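Local coordinates for glycosylation Associate Protein 1 (Streptococcus agalactiae serotype V, PDB 6OYC) that probably works in the accessory Sec system as a GT-B-like sugar-binding subunit of a complex that accompanies glycosylation and secretion, at residues D33-M38 / Y66-S71; F2-S7 / T229-F234. All coordinates share one frame; numbering follows the deposited sequence.

Contact 1 of 2, residues D33-M38 / Y66-S71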
loop_
_atom_site.group_PDB
_atom_site.type_symbol
_atom_site.label_atom_id
_atom_site.label_comp_id
_atom_site.label_asym_id
_atom_site.label_seq_id
_atom_site.Cartn_x
_atom_site.Cartn_y
_atom_site.Cartn_z
ATOM N N ASP A 33 -7.958 3.645 1.689
ATOM C CA ASP A 33 -8.972 4.609 2.107
ATOM C C ASP A 33 -8.590 5.328 3.397
ATOM O O ASP A 33 -8.893 6.518 3.556
ATOM C CB ASP A 33 -10.336 3.912 2.232
ATOM C CG ASP A 33 -10.298 2.665 3.133
ATOM O OD1 ASP A 33 -9.268 1.944 3.123
ATOM O OD2 ASP A 33 -11.308 2.406 3.848
ATOM N N THR A 34 -7.918 4.648 4.325
ATOM C CA THR A 34 -7.547 5.325 5.563
ATOM C C THR A 34 -6.555 6.446 5.299
ATOM O O THR A 34 -6.688 7.543 5.857
ATOM C CB THR A 34 -6.966 4.330 6.559
ATOM O OG1 THR A 34 -7.905 3.276 6.785
ATOM C CG2 THR A 34 -6.636 5.030 7.892
ATOM N N ILE A 35 -5.541 6.188 4.464
ATOM C CA ILE A 35 -4.581 7.238 4.119
ATOM C C ILE A 35 -5.308 8.411 3.484
ATOM O O ILE A 35 -5.130 9.573 3.869
ATOM C CB ILE A 35 -3.495 6.694 3.170
ATOM C CG1 ILE A 35 -2.774 5.471 3.763
ATOM C CG2 ILE A 35 -2.565 7.840 2.726
ATOM C CD1 ILE A 35 -1.823 5.801 4.852
ATOM N N ASN A 36 -6.132 8.114 2.486
ATOM C CA ASN A 36 -6.841 9.162 1.776
ATOM C C ASN A 36 -7.704 9.982 2.730
ATOM O O ASN A 36 -7.701 11.219 2.673
ATOM C CB ASN A 36 -7.674 8.524 0.669
ATOM C CG ASN A 36 -8.686 9.467 0.105
ATOM O OD1 ASN A 36 -9.782 9.623 0.656
ATOM N ND2 ASN A 36 -8.320 10.134 -0.986
ATOM N N GLN A 37 -8.410 9.307 3.647
ATOM C CA GLN A 37 -9.337 10.003 4.532
ATOM C C GLN A 37 -8.605 10.783 5.612
ATOM O O GLN A 37 -9.032 11.881 5.983
ATOM C CB GLN A 37 -10.321 9.008 5.157
ATOM C CG GLN A 37 -11.328 8.500 4.134
ATOM C CD GLN A 37 -11.933 7.159 4.483
ATOM O OE1 GLN A 37 -11.924 6.738 5.644
ATOM N NE2 GLN A 37 -12.481 6.483 3.477
ATOM N N MET A 38 -7.513 10.240 6.147
ATOM C CA MET A 38 -6.829 11.009 7.180
ATOM C C MET A 38 -6.178 12.259 6.612
ATOM O O MET A 38 -6.110 13.284 7.300
ATOM C CB MET A 38 -5.775 10.172 7.878
ATOM C CG MET A 38 -5.129 10.938 9.019
ATOM S SD MET A 38 -4.677 9.811 10.332
ATOM C CE MET A 38 -4.618 8.334 9.328
ATOM N N TYR A 66 3.412 8.425 3.813
ATOM C CA TYR A 66 2.175 9.080 3.415
ATOM C C TYR A 66 2.016 10.463 4.039
ATOM O O TYR A 66 0.903 10.991 4.082
ATOM C CB TYR A 66 0.988 8.181 3.752
ATOM C CG TYR A 66 1.089 6.856 3.032
ATOM C CD1 TYR A 66 0.715 6.748 1.696
ATOM C CD2 TYR A 66 1.612 5.725 3.668
ATOM C CE1 TYR A 66 0.830 5.551 1.015
ATOM C CE2 TYR A 66 1.727 4.510 3.000
ATOM C CZ TYR A 66 1.325 4.432 1.665
ATOM O OH TYR A 66 1.424 3.251 0.953
ATOM N N ASP A 67 3.115 11.068 4.504
ATOM C CA ASP A 67 3.072 12.387 5.150
ATOM C C ASP A 67 2.110 12.383 6.339
ATOM O O ASP A 67 1.359 13.339 6.560
ATOM C CB ASP A 67 2.694 13.494 4.159
ATOM C CG ASP A 67 3.653 13.593 2.979
ATOM O OD1 ASP A 67 4.858 13.295 3.135
ATOM O OD2 ASP A 67 3.192 13.964 1.879
ATOM N N LEU A 68 2.111 11.280 7.094
ATOM C CA LEU A 68 1.255 11.130 8.264
ATOM C C LEU A 68 2.031 10.884 9.549
ATOM O O LEU A 68 1.415 10.676 10.593
ATOM C CB LEU A 68 0.256 9.993 8.056
ATOM C CG LEU A 68 -0.852 10.251 7.040
ATOM C CD1 LEU A 68 -1.653 8.986 6.839
ATOM C CD2 LEU A 68 -1.733 11.388 7.523
ATOM N N LEU A 69 3.364 10.909 9.507
ATOM C CA LEU A 69 4.143 10.620 10.703
ATOM C C LEU A 69 3.804 11.577 11.841
ATOM O O LEU A 69 3.941 11.222 13.008
ATOM C CB LEU A 69 5.628 10.684 10.382
ATOM C CG LEU A 69 6.573 10.403 11.550
ATOM C CD1 LEU A 69 6.362 9.006 12.066
ATOM C CD2 LEU A 69 8.022 10.616 11.131
ATOM N N GLU A 70 3.367 12.784 11.521
ATOM C CA GLU A 70 3.032 13.775 12.527
ATOM C C GLU A 70 1.578 13.687 12.963
ATOM O O GLU A 70 1.146 14.489 13.789
ATOM C CB GLU A 70 3.325 15.191 11.984
ATOM C CG GLU A 70 4.819 15.472 11.696
ATOM C CD GLU A 70 5.331 14.747 10.450
ATOM O OE1 GLU A 70 4.511 14.285 9.625
ATOM O OE2 GLU A 70 6.559 14.611 10.304
ATOM N N SER A 71 0.809 12.750 12.415
ATOM C CA SER A 71 -0.633 12.788 12.605
ATOM C C SER A 71 -1.098 12.217 13.936
ATOM O O SER A 71 -2.262 12.427 14.293
ATOM C CB SER A 71 -1.341 12.058 11.463
ATOM O OG SER A 71 -1.688 12.978 10.439
#
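Ile35, in the first turn of helix 33-43, comes closest to Tyr66 just past the end of helix 59-65, their CA atoms 7.0 Å apart, so the two backbones stay well separated and side chains alone bridge between them. No hydrogen bond crosses. Ile35 sets its outer methyl over one face of the Tyr66 ring in a CH-pi contact: CD1 of Ile35 lies 3.9 Å from the ring centroid of Tyr66, 28° off the ring normal and displaced to the side of the ring that carries CB. CG2, anti to the backbone N of Ile35, joins in at the same side, 3.6 Å from Tyr66 CD1, so two methyls press on the part of the ring nearest the main chain. The two side chains cross at about a right angle. The same Ile35 CD1 also meets CD1 of Leu68 at 3.8 Å, so one methyl touches both the ring and the leucine.

Both methyls of Leu68 touch Met38, and CD1 also touches Ile35. CD2 of Leu68 meets Met38 CG at 3.7 Å, while its CD1 meets Met38 CE. Met38 starts with CG anti to its backbone N (chi1 -176°), and its bent chain brings SD to a looser 4.2 Å from Ser71 CB.

The loop reaches these positions through a Schellman motif that ends helix 59-65, with Asp67 at positive phi, and then a type I turn from Leu68 to Ser71 closed by Ser71 N to Leu68 O. The Tyr66 hydroxyl is hydrogen-bonded to Glu414. Thr34 and Met38 rest on Leu50 of strand 48-52, Leu68 also touches Lys39 and Asp42 of helix 33-43, and the loop runs on into strand 73-75.

Contact 2 of 2, residues F2-S7 / T229-F234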
loop_
_atom_site.group_PDB
_atom_site.type_symbol
_atom_site.label_atom_id
_atom_site.label_comp_id
_atom_site.label_asym_id
_atom_site.label_seq_id
_atom_site.Cartn_x
_atom_site.Cartn_y
_atom_site.Cartn_z
ATOM N N PHE A 2 -11.454 12.553 15.888
ATOM C CA PHE A 2 -11.756 11.429 15.004
ATOM C C PHE A 2 -10.703 10.344 15.166
ATOM O O PHE A 2 -9.505 10.604 14.979
ATOM C CB PHE A 2 -11.819 11.883 13.546
ATOM C CG PHE A 2 -12.946 12.833 13.262
ATOM C CD1 PHE A 2 -14.192 12.357 12.885
ATOM C CD2 PHE A 2 -12.763 14.205 13.389
ATOM C CE1 PHE A 2 -15.238 13.233 12.635
ATOM C CE2 PHE A 2 -13.796 15.084 13.134
ATOM C CZ PHE A 2 -15.034 14.605 12.748
ATOM N N HIS A 3 -11.155 9.121 15.472
ATOM C CA HIS A 3 -10.280 7.968 15.650
ATOM C C HIS A 3 -10.366 7.089 14.406
ATOM O O HIS A 3 -11.430 6.525 14.111
ATOM C CB HIS A 3 -10.674 7.183 16.895
ATOM C CG HIS A 3 -10.881 8.041 18.098
ATOM N ND1 HIS A 3 -9.944 8.149 19.101
ATOM C CD2 HIS A 3 -11.910 8.850 18.451
ATOM C CE1 HIS A 3 -10.390 8.976 20.029
ATOM N NE2 HIS A 3 -11.577 9.421 19.655
ATOM N N PHE A 4 -9.248 6.972 13.680
ATOM C CA PHE A 4 -9.201 6.162 12.469
ATOM C C PHE A 4 -8.689 4.775 12.823
ATOM O O PHE A 4 -7.668 4.639 13.510
ATOM C CB PHE A 4 -8.297 6.789 11.403
ATOM C CG PHE A 4 -8.910 7.966 10.687
ATOM C CD1 PHE A 4 -8.810 9.256 11.218
ATOM C CD2 PHE A 4 -9.570 7.793 9.483
ATOM C CE1 PHE A 4 -9.365 10.346 10.556
ATOM C CE2 PHE A 4 -10.125 8.873 8.820
ATOM C CZ PHE A 4 -10.023 10.150 9.353
ATOM N N ILE A 5 -9.389 3.744 12.365
ATOM C CA ILE A 5 -8.902 2.386 12.573
ATOM C C ILE A 5 -8.600 1.798 11.198
ATOM O O ILE A 5 -9.536 1.526 10.436
ATOM C CB ILE A 5 -9.909 1.526 13.342
ATOM C CG1 ILE A 5 -10.209 2.177 14.708
ATOM C CG2 ILE A 5 -9.384 0.108 13.474
ATOM C CD1 ILE A 5 -11.062 1.340 15.597
ATOM N N PRO A 6 -7.325 1.587 10.847
ATOM C CA PRO A 6 -6.972 1.085 9.515
ATOM C C PRO A 6 -7.093 -0.430 9.431
ATOM O O PRO A 6 -7.305 -1.124 10.425
ATOM C CB PRO A 6 -5.502 1.514 9.364
ATOM C CG PRO A 6 -4.967 1.398 10.764
ATOM C CD PRO A 6 -6.129 1.790 11.693
ATOM N N SER A 7 -6.932 -0.934 8.209
ATOM C CA SER A 7 -6.837 -2.369 7.921
ATOM C C SER A 7 -5.506 -2.618 7.231
ATOM O O SER A 7 -5.462 -2.833 6.012
ATOM C CB SER A 7 -8.007 -2.867 7.046
ATOM O OG SER A 7 -9.202 -2.879 7.801
ATOM N N THR A 229 -15.913 10.647 17.005
ATOM C CA THR A 229 -16.324 9.781 15.908
ATOM C C THR A 229 -15.226 8.761 15.640
ATOM O O THR A 229 -14.040 9.105 15.593
ATOM C CB THR A 229 -16.624 10.590 14.642
ATOM O OG1 THR A 229 -17.782 11.404 14.865
ATOM C CG2 THR A 229 -16.849 9.671 13.408
ATOM N N ILE A 230 -15.619 7.509 15.490
ATOM C CA ILE A 230 -14.705 6.451 15.098
ATOM C C ILE A 230 -14.939 6.182 13.626
ATOM O O ILE A 230 -16.079 5.945 13.206
ATOM C CB ILE A 230 -14.916 5.186 15.941
ATOM C CG1 ILE A 230 -14.694 5.494 17.419
ATOM C CG2 ILE A 230 -13.966 4.098 15.504
ATOM C CD1 ILE A 230 -14.920 4.316 18.296
ATOM N N ILE A 231 -13.875 6.252 12.832
ATOM C CA ILE A 231 -13.939 5.925 11.418
ATOM C C ILE A 231 -13.234 4.597 11.234
ATOM O O ILE A 231 -12.032 4.478 11.503
ATOM C CB ILE A 231 -13.331 7.034 10.545
ATOM C CG1 ILE A 231 -14.115 8.345 10.784
ATOM C CG2 ILE A 231 -13.380 6.622 9.088
ATOM C CD1 ILE A 231 -13.420 9.629 10.391
ATOM N N VAL A 232 -13.996 3.586 10.826
ATOM C CA VAL A 232 -13.538 2.206 10.801
ATOM C C VAL A 232 -13.343 1.769 9.356
ATOM O O VAL A 232 -14.273 1.825 8.539
ATOM C CB VAL A 232 -14.516 1.259 11.513
ATOM C CG1 VAL A 232 -14.002 -0.198 11.424
ATOM C CG2 VAL A 232 -14.711 1.686 12.964
ATOM N N SER A 233 -12.133 1.323 9.056
ATOM C CA SER A 233 -11.878 0.544 7.854
ATOM C C SER A 233 -12.678 -0.759 7.906
ATOM O O SER A 233 -12.446 -1.595 8.785
ATOM C CB SER A 233 -10.377 0.260 7.783
ATOM O OG SER A 233 -9.948 0.107 6.458
ATOM N N PHE A 234 -13.634 -0.935 6.992
ATOM C CA PHE A 234 -14.499 -2.116 7.063
ATOM C C PHE A 234 -13.684 -3.396 6.890
ATOM O O PHE A 234 -13.051 -3.600 5.853
ATOM C CB PHE A 234 -15.603 -2.057 5.997
ATOM C CG PHE A 234 -16.636 -3.158 6.128
ATOM C CD1 PHE A 234 -16.342 -4.463 5.754
ATOM C CD2 PHE A 234 -17.902 -2.884 6.621
ATOM C CE1 PHE A 234 -17.288 -5.469 5.870
ATOM C CE2 PHE A 234 -18.851 -3.882 6.738
ATOM C CZ PHE A 234 -18.547 -5.179 6.358
HETATM O O HOH W 1 -7.368 0.821 5.894
#
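Phe4 and Ile231 lie side by side on one face of the sheet, with CD1 of Ile231 over a face of the Phe4 ring, 4.0 Å from its centroid. That methyl is shared: Phe2 CD1 approaches it at 3.8 Å, and the Phe2 ring also packs on Thr229, CD1 to CB 3.5 Å. On the other face, Ile5 CD1 touches Ile230 CG2.

Beneath these side chains, strands 2-5 and 229-233 run parallel, 16° apart. His3 N, Ile231 N, Ile5 N and Ser233 N donate in turn to Thr229 O, His3 O, Ile231 O and Ile5 O, all within 2.8-2.9 Å. The pair lies at the middle of a seven-stranded parallel sheet, consistent with a Rossmann-like domain of the GT-B fold.

Where the strands end, a water bridges Ser7 N, to which it is an acceptor, and Ser233 OG, 2.7 Å away. The Ser233 OG to Ser7 OG contact is weak.

Further out, the Phe41 ring of helix 33-43 meets both Phe2 and Phe4 edge-to-face. His3 is fixed at its two ring nitrogens, ND1 by Tyr219 and NE2 by Asp228, while Tyr514 holds the hydroxyl of Thr229.

Contact 1 is nested inside the long loop that contact 2 closes: strand 2-5 comes first, then helix 33-43, the loop at 66-71, and strand 229-233 more than 150 residues later. Their centres lie 12 Å apart, and they touch directly, with Gln37 CB 3.7 Å from Phe4 CE2 and Thr34 OG1 3.6 Å from Pro6 CA. Helix 33-43 therefore packs on the sheet through one side and meets the 66-71 loop through another. Asp33, salt-bridged to Arg259, also brings its carboxylate near Ser233. The antiparallel sheet is inserted between strands 73-75 and 229-233, so contact 2 joins the parts of this domain that lie before and after it.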